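Local structure of assembly chaperone of ribosomal protein L4 (Acl4) (Chaetomium thermophilum, 5TQB) at residues V264-G269 / E318-H323; K301-C306 / K325-S330; V250-I255 / Y270-L275. The protein acts as an assembly chaperone of ribosomal protein L4, which it probably binds through its helical, tetratricopeptide-repeat-type scaffold until ribosome incorporation. All blocks are in the same frame, centred on the assembly; numbering follows the deposited sequence.

Interaction 1. Residues V264-G269 / E318-H323; sequences VWYLGG and ERLGEH
Two first torsions close to 180° bring Tyr266 and His323 together: chi1 of 172° swings the phenol off helix 262-281 toward helix 318-333, and chi1 of -169° turns the imidazole back to meet it. The helix packing is consistent with the alpha-solenoid stacking of TPR-type proteins, and the side chains span a backbone gap whose nearest CA atoms, of Tyr266 and Leu320, lie 7.8 Å apart. The two rings meet rim to rim, planes at 53°, with neither over the face of the other. Tyr266 OH and His323 ND1 form a hydrogen bond modelled at a very short 2.5 Å, a length doubtful at this resolution, in which either may be the donor; ND1 sits in the plane of the phenol ring. Leu320 slides past the tyrosine side chain in the opposite direction and lays its branch over one ring face. Leu320 CG lies 4.0 Å from the ring centroid, close to the normal, which makes this a CH-pi contact. All three residues are buried, and Tyr266 OH also bonds the backbone of the other protein chain, so this helix pair forms part of the partner-contacting surface. Over the same face, Leu320 CD1 lies 3.8 Å from Tyr266 CD2.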
loop_
_atom_site.group_PDB
_atom_site.type_symbol
_atom_site.label_atom_id
_atom_site.label_comp_id
_atom_site.label_asym_id
_atom_site.label_seq_id
_atom_site.Cartn_x
_atom_site.Cartn_y
_atom_site.Cartn_z
ATOM N N VAL B 264 -1.882 -0.819 -12.225
ATOM C CA VAL B 264 -0.519 -0.350 -11.998
ATOM C C VAL B 264 0.429 -0.812 -13.106
ATOM O O VAL B 264 1.351 -0.082 -13.471
ATOM C CB VAL B 264 0.001 -0.761 -10.615
ATOM C CG1 VAL B 264 1.483 -0.413 -10.456
ATOM C CG2 VAL B 264 -0.811 -0.055 -9.542
ATOM N N TRP B 265 0.212 -2.010 -13.644
ATOM C CA TRP B 265 1.013 -2.462 -14.776
ATOM C C TRP B 265 0.762 -1.527 -15.958
ATOM O O TRP B 265 1.684 -1.149 -16.673
ATOM C CB TRP B 265 0.688 -3.908 -15.159
ATOM C CG TRP B 265 1.353 -4.943 -14.294
ATOM C CD1 TRP B 265 0.744 -5.799 -13.422
ATOM C CD2 TRP B 265 2.755 -5.231 -14.225
ATOM N NE1 TRP B 265 1.679 -6.601 -12.814
ATOM C CE2 TRP B 265 2.922 -6.273 -13.288
ATOM C CE3 TRP B 265 3.885 -4.710 -14.861
ATOM C CZ2 TRP B 265 4.175 -6.802 -12.970
ATOM C CZ3 TRP B 265 5.128 -5.236 -14.546
ATOM C CH2 TRP B 265 5.263 -6.274 -13.612
ATOM N N TYR B 266 -0.494 -1.139 -16.136
ATOM C CA TYR B 266 -0.862 -0.218 -17.198
ATOM C C TYR B 266 -0.208 1.148 -17.014
ATOM O O TYR B 266 0.417 1.674 -17.931
ATOM C CB TYR B 266 -2.377 -0.052 -17.257
ATOM C CG TYR B 266 -2.801 1.032 -18.206
ATOM C CD1 TYR B 266 -2.822 0.809 -19.575
ATOM C CD2 TYR B 266 -3.165 2.285 -17.739
ATOM C CE1 TYR B 266 -3.201 1.795 -20.449
ATOM C CE2 TYR B 266 -3.539 3.280 -18.604
ATOM C CZ TYR B 266 -3.558 3.031 -19.960
ATOM O OH TYR B 266 -3.941 4.030 -20.826
ATOM N N LEU B 267 -0.347 1.720 -15.826
ATOM C CA LEU B 267 0.196 3.046 -15.568
ATOM C C LEU B 267 1.711 3.073 -15.746
ATOM O O LEU B 267 2.256 4.030 -16.292
ATOM C CB LEU B 267 -0.199 3.526 -14.170
ATOM C CG LEU B 267 -1.667 3.947 -14.034
ATOM C CD1 LEU B 267 -2.030 4.170 -12.563
ATOM C CD2 LEU B 267 -1.977 5.202 -14.865
ATOM N N GLY B 268 2.384 2.015 -15.305
ATOM C CA GLY B 268 3.827 1.920 -15.441
ATOM C C GLY B 268 4.225 1.777 -16.896
ATOM O O GLY B 268 5.210 2.364 -17.348
ATOM N N GLY B 269 3.454 0.989 -17.635
ATOM C CA GLY B 269 3.681 0.826 -19.056
ATOM C C GLY B 269 3.449 2.119 -19.816
ATOM O O GLY B 269 4.212 2.466 -20.720
ATOM N N GLU B 318 -12.643 -2.875 -19.750
ATOM C CA GLU B 318 -12.453 -3.141 -21.175
ATOM C C GLU B 318 -11.659 -2.048 -21.892
ATOM O O GLU B 318 -10.785 -2.350 -22.700
ATOM C CB GLU B 318 -13.803 -3.348 -21.869
ATOM C CG GLU B 318 -14.528 -4.619 -21.434
ATOM C CD GLU B 318 -15.849 -4.831 -22.160
ATOM O OE1 GLU B 318 -16.340 -3.882 -22.808
ATOM O OE2 GLU B 318 -16.396 -5.953 -22.081
ATOM N N ARG B 319 -11.948 -0.786 -21.597
ATOM C CA ARG B 319 -11.270 0.316 -22.281
ATOM C C ARG B 319 -9.769 0.357 -21.986
ATOM O O ARG B 319 -8.966 0.688 -22.859
ATOM C CB ARG B 319 -11.922 1.654 -21.925
ATOM C CG ARG B 319 -13.344 1.779 -22.436
ATOM C CD ARG B 319 -13.765 3.227 -22.582
ATOM N NE ARG B 319 -14.095 3.839 -21.301
ATOM C CZ ARG B 319 -14.342 5.135 -21.136
ATOM N NH1 ARG B 319 -14.285 5.961 -22.172
ATOM N NH2 ARG B 319 -14.640 5.607 -19.933
ATOM N N LEU B 320 -9.391 0.017 -20.759
ATOM C CA LEU B 320 -7.980 -0.034 -20.389
ATOM C C LEU B 320 -7.294 -1.198 -21.093
ATOM O O LEU B 320 -6.140 -1.094 -21.512
ATOM C CB LEU B 320 -7.837 -0.161 -18.874
ATOM C CG LEU B 320 -6.414 -0.170 -18.311
ATOM C CD1 LEU B 320 -6.399 0.476 -16.943
ATOM C CD2 LEU B 320 -5.858 -1.589 -18.220
ATOM N N GLY B 321 -8.019 -2.304 -21.226
ATOM C CA GLY B 321 -7.502 -3.483 -21.889
ATOM C C GLY B 321 -7.241 -3.245 -23.362
ATOM O O GLY B 321 -6.238 -3.704 -23.907
ATOM N N GLU B 322 -8.139 -2.523 -24.017
ATOM C CA GLU B 322 -7.976 -2.256 -25.440
ATOM C C GLU B 322 -6.877 -1.231 -25.690
ATOM O O GLU B 322 -6.186 -1.299 -26.700
ATOM C CB GLU B 322 -9.294 -1.796 -26.065
ATOM C CG GLU B 322 -10.421 -2.825 -25.961
ATOM C CD GLU B 322 -10.027 -4.206 -26.476
ATOM O OE1 GLU B 322 -9.293 -4.288 -27.485
ATOM O OE2 GLU B 322 -10.449 -5.212 -25.865
ATOM N N HIS B 323 -6.704 -0.287 -24.772
ATOM C CA HIS B 323 -5.675 0.732 -24.946
ATOM C C HIS B 323 -4.280 0.137 -24.810
ATOM O O HIS B 323 -3.361 0.520 -25.535
ATOM C CB HIS B 323 -5.842 1.859 -23.935
ATOM C CG HIS B 323 -4.994 3.056 -24.234
ATOM N ND1 HIS B 323 -4.420 3.826 -23.246
ATOM C CD2 HIS B 323 -4.631 3.619 -25.412
ATOM C CE1 HIS B 323 -3.738 4.814 -23.804
ATOM N NE2 HIS B 323 -3.848 4.708 -25.116
#

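Interaction 2. Residues K301-C306 / K325-S330; sequences KWLRQC and KELIAS. With EDO (1,2-ethanediol), chain G.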
loop_
_atom_site.group_PDB
_atom_site.type_symbol
_atom_site.label_atom_id
_atom_site.label_comp_id
_atom_site.label_asym_id
_atom_site.label_seq_id
_atom_site.Cartn_x
_atom_site.Cartn_y
_atom_site.Cartn_z
ATOM N N LYS B 301 7.006 -4.549 -22.066
ATOM C CA LYS B 301 7.038 -5.621 -21.072
ATOM C C LYS B 301 5.983 -5.396 -19.994
ATOM O O LYS B 301 5.307 -6.331 -19.569
ATOM C CB LYS B 301 8.423 -5.717 -20.431
ATOM C CG LYS B 301 9.515 -6.174 -21.388
ATOM C CD LYS B 301 10.906 -6.039 -20.777
ATOM C CE LYS B 301 11.998 -6.331 -21.804
ATOM N NZ LYS B 301 13.374 -6.090 -21.274
ATOM N N TRP B 302 5.846 -4.150 -19.559
ATOM C CA TRP B 302 4.838 -3.799 -18.568
ATOM C C TRP B 302 3.431 -4.018 -19.121
ATOM O O TRP B 302 2.559 -4.539 -18.424
ATOM C CB TRP B 302 5.015 -2.347 -18.119
ATOM C CG TRP B 302 6.069 -2.164 -17.064
ATOM C CD1 TRP B 302 7.419 -2.287 -17.219
ATOM C CD2 TRP B 302 5.855 -1.820 -15.689
ATOM N NE1 TRP B 302 8.058 -2.043 -16.028
ATOM C CE2 TRP B 302 7.120 -1.755 -15.073
ATOM C CE3 TRP B 302 4.716 -1.560 -14.922
ATOM C CZ2 TRP B 302 7.279 -1.437 -13.723
ATOM C CZ3 TRP B 302 4.874 -1.249 -13.579
ATOM C CH2 TRP B 302 6.145 -1.190 -12.995
ATOM N N LEU B 303 3.216 -3.636 -20.379
ATOM C CA LEU B 303 1.890 -3.714 -20.979
ATOM C C LEU B 303 1.512 -5.150 -21.320
ATOM O O LEU B 303 0.353 -5.537 -21.193
ATOM C CB LEU B 303 1.816 -2.833 -22.227
ATOM C CG LEU B 303 1.912 -1.323 -21.991
ATOM C CD1 LEU B 303 2.033 -0.597 -23.321
ATOM C CD2 LEU B 303 0.714 -0.805 -21.208
ATOM N N ARG B 304 2.486 -5.931 -21.771
ATOM C CA ARG B 304 2.266 -7.355 -21.994
ATOM C C ARG B 304 1.831 -7.980 -20.677
ATOM O O ARG B 304 0.854 -8.726 -20.620
ATOM C CB ARG B 304 3.540 -8.027 -22.509
ATOM C CG ARG B 304 3.880 -7.683 -23.957
ATOM C CD ARG B 304 3.417 -8.763 -24.923
ATOM N NE ARG B 304 3.590 -8.363 -26.318
ATOM C CZ ARG B 304 4.740 -8.427 -26.987
ATOM N NH1 ARG B 304 5.844 -8.870 -26.397
ATOM N NH2 ARG B 304 4.787 -8.037 -28.252
ATOM N N GLN B 305 2.551 -7.641 -19.614
ATOM C CA GLN B 305 2.276 -8.194 -18.296
ATOM C C GLN B 305 0.928 -7.708 -17.780
ATOM O O GLN B 305 0.246 -8.419 -17.044
ATOM C CB GLN B 305 3.384 -7.807 -17.321
ATOM C CG GLN B 305 3.264 -8.464 -15.952
ATOM C CD GLN B 305 3.368 -9.976 -16.019
ATOM O OE1 GLN B 305 3.982 -10.532 -16.930
ATOM N NE2 GLN B 305 2.767 -10.649 -15.048
ATOM N N CYS B 306 0.543 -6.496 -18.171
ATOM C CA CYS B 306 -0.758 -5.966 -17.797
ATOM C C CYS B 306 -1.862 -6.847 -18.371
ATOM O O CYS B 306 -2.752 -7.283 -17.643
ATOM C CB CYS B 306 -0.920 -4.526 -18.283
ATOM S SG CYS B 306 -2.607 -3.889 -18.174
ATOM N N LYS B 325 -3.433 -2.782 -25.622
ATOM C CA LYS B 325 -3.179 -3.434 -26.901
ATOM C C LYS B 325 -2.707 -2.420 -27.945
ATOM O O LYS B 325 -1.713 -2.662 -28.630
ATOM C CB LYS B 325 -4.423 -4.173 -27.393
ATOM C CG LYS B 325 -4.798 -5.376 -26.538
ATOM C CD LYS B 325 -6.080 -6.028 -27.025
ATOM C CE LYS B 325 -6.622 -7.019 -26.007
ATOM N NZ LYS B 325 -7.877 -7.669 -26.480
ATOM N N GLU B 326 -3.409 -1.289 -28.055
ATOM C CA GLU B 326 -3.046 -0.243 -29.018
ATOM C C GLU B 326 -1.606 0.203 -28.816
ATOM O O GLU B 326 -0.865 0.393 -29.780
ATOM C CB GLU B 326 -3.936 0.993 -28.864
ATOM C CG GLU B 326 -5.392 0.824 -29.250
ATOM C CD GLU B 326 -6.174 2.119 -29.079
ATOM O OE1 GLU B 326 -5.732 3.151 -29.628
ATOM O OE2 GLU B 326 -7.216 2.113 -28.387
ATOM N N LEU B 327 -1.224 0.376 -27.551
ATOM C CA LEU B 327 0.111 0.853 -27.205
ATOM C C LEU B 327 1.192 -0.153 -27.590
ATOM O O LEU B 327 2.252 0.227 -28.085
ATOM C CB LEU B 327 0.187 1.176 -25.711
ATOM C CG LEU B 327 -0.622 2.401 -25.259
ATOM C CD1 LEU B 327 -0.772 2.438 -23.740
ATOM C CD2 LEU B 327 0.020 3.696 -25.767
ATOM N N ILE B 328 0.925 -1.437 -27.375
ATOM C CA ILE B 328 1.878 -2.472 -27.749
ATOM C C ILE B 328 2.035 -2.510 -29.267
ATOM O O ILE B 328 3.153 -2.515 -29.778
ATOM C CB ILE B 328 1.450 -3.853 -27.226
ATOM C CG1 ILE B 328 1.532 -3.876 -25.697
ATOM C CG2 ILE B 328 2.344 -4.946 -27.800
ATOM C CD1 ILE B 328 0.938 -5.108 -25.052
ATOM N N ALA B 329 0.912 -2.534 -29.976
ATOM C CA ALA B 329 0.919 -2.548 -31.436
ATOM C C ALA B 329 1.685 -1.347 -31.974
ATOM O O ALA B 329 2.390 -1.442 -32.984
ATOM C CB ALA B 329 -0.501 -2.542 -31.967
ATOM N N SER B 330 1.549 -0.221 -31.284
ATOM C CA SER B 330 2.238 1.005 -31.660
ATOM C C SER B 330 3.755 0.903 -31.488
ATOM O O SER B 330 4.510 1.265 -32.391
ATOM C CB SER B 330 1.709 2.168 -30.832
ATOM O OG SER B 330 2.624 3.245 -30.841
HETATM C C1 EDO G . 5.235 -10.696 -12.329
HETATM O O1 EDO G . 5.671 -9.745 -11.381
HETATM C C2 EDO G . 3.936 -11.325 -11.869
HETATM O O2 EDO G . 2.874 -10.407 -12.029
#
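Leu303, Leu327 and Ile328 form the tight part of this contact, where helix 291-313 folds back against helix 318-333 as a helical hairpin. The two short axes approach to 9.6 Å at 143°, close to antiparallel. Leu303 CB lies 3.6 Å from Ile328 CG1 as the side chains slide past each other, while Leu303 CD1 reaches across Leu327 at about a right angle to touch its CB at 3.5 Å. Ile328 CD1 comes to 3.7 Å from the backbone N of Arg304, while CG2 faces its side chain. The exposed side is looser: the Arg304 chain bends at chi2 (-98°), and Arg304 NE rests obliquely beside Ile328 CG2 at 3.9 Å, with no polar bond between the segments. With an alanine here in place of Ile328, Leu303 CB would probably lose the packing of CG1 and CD1, and Arg304 NE its contact with CG2, opening a gap between the helices. Gln305 faces another way and gives a weak hydrogen bond from NE2 to a bound ethanediol, probably from the crystallisation liquor. Helix 262-281 packs against both partners: its Tyr270 meets Leu327, and its Trp265 lies against Gln305 and Cys306.

Interaction 3. Residues V250-I255 / Y270-L275; sequences VTERLI and YARYRL. With EDO (1,2-ethanediol), chain F.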
loop_
_atom_site.group_PDB
_atom_site.type_symbol
_atom_site.label_atom_id
_atom_site.label_comp_id
_atom_site.label_asym_id
_atom_site.label_seq_id
_atom_site.Cartn_x
_atom_site.Cartn_y
_atom_site.Cartn_z
ATOM N N VAL B 250 7.769 5.281 -8.482
ATOM C CA VAL B 250 6.558 4.999 -7.717
ATOM C C VAL B 250 5.864 3.725 -8.214
ATOM O O VAL B 250 5.412 2.915 -7.402
ATOM C CB VAL B 250 5.572 6.189 -7.742
ATOM C CG1 VAL B 250 4.288 5.858 -6.981
ATOM C CG2 VAL B 250 6.222 7.425 -7.142
ATOM N N THR B 251 5.786 3.537 -9.531
ATOM C CA THR B 251 5.126 2.349 -10.082
ATOM C C THR B 251 5.917 1.067 -9.812
ATOM O O THR B 251 5.335 -0.014 -9.710
ATOM C CB THR B 251 4.856 2.456 -11.613
ATOM O OG1 THR B 251 6.068 2.763 -12.313
ATOM C CG2 THR B 251 3.810 3.514 -11.906
ATOM N N GLU B 252 7.236 1.182 -9.699
ATOM C CA GLU B 252 8.061 0.012 -9.436
ATOM C C GLU B 252 7.894 -0.461 -7.987
ATOM O O GLU B 252 7.809 -1.662 -7.734
ATOM C CB GLU B 252 9.530 0.292 -9.754
ATOM C CG GLU B 252 10.372 -0.976 -9.787
ATOM C CD GLU B 252 11.682 -0.815 -10.538
ATOM O OE1 GLU B 252 11.712 -0.080 -11.550
ATOM O OE2 GLU B 252 12.683 -1.438 -10.116
ATOM N N ARG B 253 7.834 0.483 -7.049
ATOM C CA ARG B 253 7.549 0.163 -5.650
ATOM C C ARG B 253 6.173 -0.482 -5.522
ATOM O O ARG B 253 6.008 -1.471 -4.811
ATOM C CB ARG B 253 7.606 1.429 -4.788
ATOM C CG ARG B 253 7.143 1.264 -3.325
ATOM C CD ARG B 253 8.266 0.802 -2.409
ATOM N NE ARG B 253 9.229 1.870 -2.146
ATOM C CZ ARG B 253 9.070 2.821 -1.229
ATOM N NH1 ARG B 253 7.980 2.856 -0.471
ATOM N NH2 ARG B 253 10.006 3.749 -1.071
ATOM N N LEU B 254 5.184 0.085 -6.202
ATOM C CA LEU B 254 3.827 -0.434 -6.114
ATOM C C LEU B 254 3.745 -1.891 -6.566
ATOM O O LEU B 254 3.075 -2.701 -5.928
ATOM C CB LEU B 254 2.864 0.440 -6.918
ATOM C CG LEU B 254 2.530 1.799 -6.293
ATOM C CD1 LEU B 254 1.812 2.699 -7.293
ATOM C CD2 LEU B 254 1.678 1.631 -5.041
ATOM N N ILE B 255 4.437 -2.223 -7.655
ATOM C CA ILE B 255 4.446 -3.587 -8.183
ATOM C C ILE B 255 5.219 -4.526 -7.261
ATOM O O ILE B 255 4.959 -5.731 -7.221
ATOM C CB ILE B 255 5.051 -3.624 -9.611
ATOM C CG1 ILE B 255 4.085 -3.001 -10.618
ATOM C CG2 ILE B 255 5.374 -5.046 -10.061
ATOM C CD1 ILE B 255 2.758 -3.747 -10.784
ATOM N N TYR B 270 2.392 2.833 -19.445
ATOM C CA TYR B 270 2.053 4.080 -20.117
ATOM C C TYR B 270 3.069 5.159 -19.777
ATOM O O TYR B 270 3.482 5.930 -20.647
ATOM C CB TYR B 270 0.648 4.543 -19.737
ATOM C CG TYR B 270 0.158 5.692 -20.590
ATOM C CD1 TYR B 270 -0.086 6.942 -20.038
ATOM C CD2 TYR B 270 -0.045 5.527 -21.959
ATOM C CE1 TYR B 270 -0.527 7.994 -20.820
ATOM C CE2 TYR B 270 -0.488 6.568 -22.746
ATOM C CZ TYR B 270 -0.729 7.801 -22.172
ATOM O OH TYR B 270 -1.169 8.844 -22.952
ATOM N N ALA B 271 3.473 5.209 -18.510
ATOM C CA ALA B 271 4.466 6.185 -18.076
ATOM C C ALA B 271 5.769 5.987 -18.845
ATOM O O ALA B 271 6.465 6.949 -19.169
ATOM C CB ALA B 271 4.712 6.069 -16.583
ATOM N N ARG B 272 6.086 4.734 -19.142
ATOM C CA ARG B 272 7.324 4.405 -19.824
ATOM C C ARG B 272 7.184 4.666 -21.322
ATOM O O ARG B 272 8.154 5.028 -21.993
ATOM C CB ARG B 272 7.709 2.948 -19.528
ATOM C CG ARG B 272 8.245 2.754 -18.108
ATOM C CD ARG B 272 8.325 1.291 -17.697
ATOM N NE ARG B 272 8.948 1.145 -16.382
ATOM C CZ ARG B 272 8.353 1.439 -15.227
ATOM N NH1 ARG B 272 9.009 1.278 -14.087
ATOM N NH2 ARG B 272 7.108 1.897 -15.201
ATOM N N TYR B 273 5.967 4.511 -21.834
ATOM C CA TYR B 273 5.673 4.822 -23.231
ATOM C C TYR B 273 5.801 6.322 -23.478
ATOM O O TYR B 273 6.396 6.749 -24.473
ATOM C CB TYR B 273 4.260 4.352 -23.595
ATOM C CG TYR B 273 3.841 4.692 -25.003
ATOM C CD1 TYR B 273 3.237 5.907 -25.290
ATOM C CD2 TYR B 273 4.041 3.798 -26.045
ATOM C CE1 TYR B 273 2.851 6.229 -26.574
ATOM C CE2 TYR B 273 3.656 4.111 -27.337
ATOM C CZ TYR B 273 3.060 5.329 -27.595
ATOM O OH TYR B 273 2.669 5.649 -28.879
ATOM N N ARG B 274 5.235 7.112 -22.569
ATOM C CA ARG B 274 5.287 8.570 -22.655
ATOM C C ARG B 274 6.726 9.046 -22.558
ATOM O O ARG B 274 7.158 9.924 -23.307
ATOM C CB ARG B 274 4.466 9.205 -21.525
ATOM C CG ARG B 274 2.980 8.902 -21.591
ATOM C CD ARG B 274 2.300 9.762 -22.622
ATOM N NE ARG B 274 2.252 11.153 -22.198
ATOM C CZ ARG B 274 2.084 12.184 -23.019
ATOM N NH1 ARG B 274 2.059 13.413 -22.523
ATOM N NH2 ARG B 274 1.951 11.991 -24.329
ATOM N N LEU B 275 7.463 8.455 -21.625
ATOM C CA LEU B 275 8.862 8.800 -21.432
ATOM C C LEU B 275 9.668 8.487 -22.694
ATOM O O LEU B 275 10.577 9.229 -23.063
ATOM C CB LEU B 275 9.426 8.037 -20.230
ATOM C CG LEU B 275 10.868 8.356 -19.838
ATOM C CD1 LEU B 275 11.041 9.842 -19.533
ATOM C CD2 LEU B 275 11.284 7.516 -18.645
HETATM C C1 EDO F . 8.653 -5.111 -8.746
HETATM O O1 EDO F . 9.729 -4.198 -8.721
HETATM C C2 EDO F . 9.068 -6.410 -8.091
HETATM O O2 EDO F . 7.998 -7.333 -8.138
#
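Thr251 and Arg272 meet across helices 244-257 and 262-281, whose nearest CA atoms here, of Thr251 and Ala271, are 8.9 Å apart, and the long side chain of Arg272 spans the distance. It does so with a chain extended from CG to NE, chi2 and chi3 at 167° and 175°, which delivers the guanidinium to Thr251. Arg272 NH2 donates to Thr251 OG1 over 3.2 Å in a nearly straight bond (169° at the hydrogen), with the oxygen practically in the guanidinium plane. The pairing of these consecutive helices is consistent with a TPR-type alpha-solenoid, and each end of the bond is also tied to its own helix: Thr251 OG1 turns its hydrogen back chiefly to the carbonyl of Ala247, with that of Leu248 also within bonding distance, while Arg272 NH2 bonds the carbonyl of Gly268. Trp302 of helix 291-313 adds a cation-pi contact to the guanidinium. Glu252 crosses the arginine at about a right angle, and its OE1 makes a long salt bridge, 3.9 Å from Arg272 NH1, again at the guanidinium edge. The backbone O of Glu252 takes a weak hydrogen bond from ethanediol O1 at 3.3 Å, and the diol's C1 lies 3.5 Å from Ile255 CG2.

How the interactions relate
Interactions 1 and 3 are buried and share helix 262-281; interaction 1 also shares helix 318-333 with interaction 2, which is only partly buried. Their chemistry differs accordingly. Interaction 2 has no hydrogen bond across its segments and rests mainly on leucine and isoleucine packing, with an arginine at its exposed margin. Interaction 1 combines a CH-pi contact with a tyrosine-histidine hydrogen bond, and interaction 3 is polar throughout. Trp302 joins the set: its CE3 lies 3.3 Å from Trp265 CE3 in an edge-to-face pair, and the same indole packs on Thr251 and Ile255 of interaction 3. A probable hydrogen bond between Tyr273 OH and Ser330 OG ties segment 270-275 to segment 325-330.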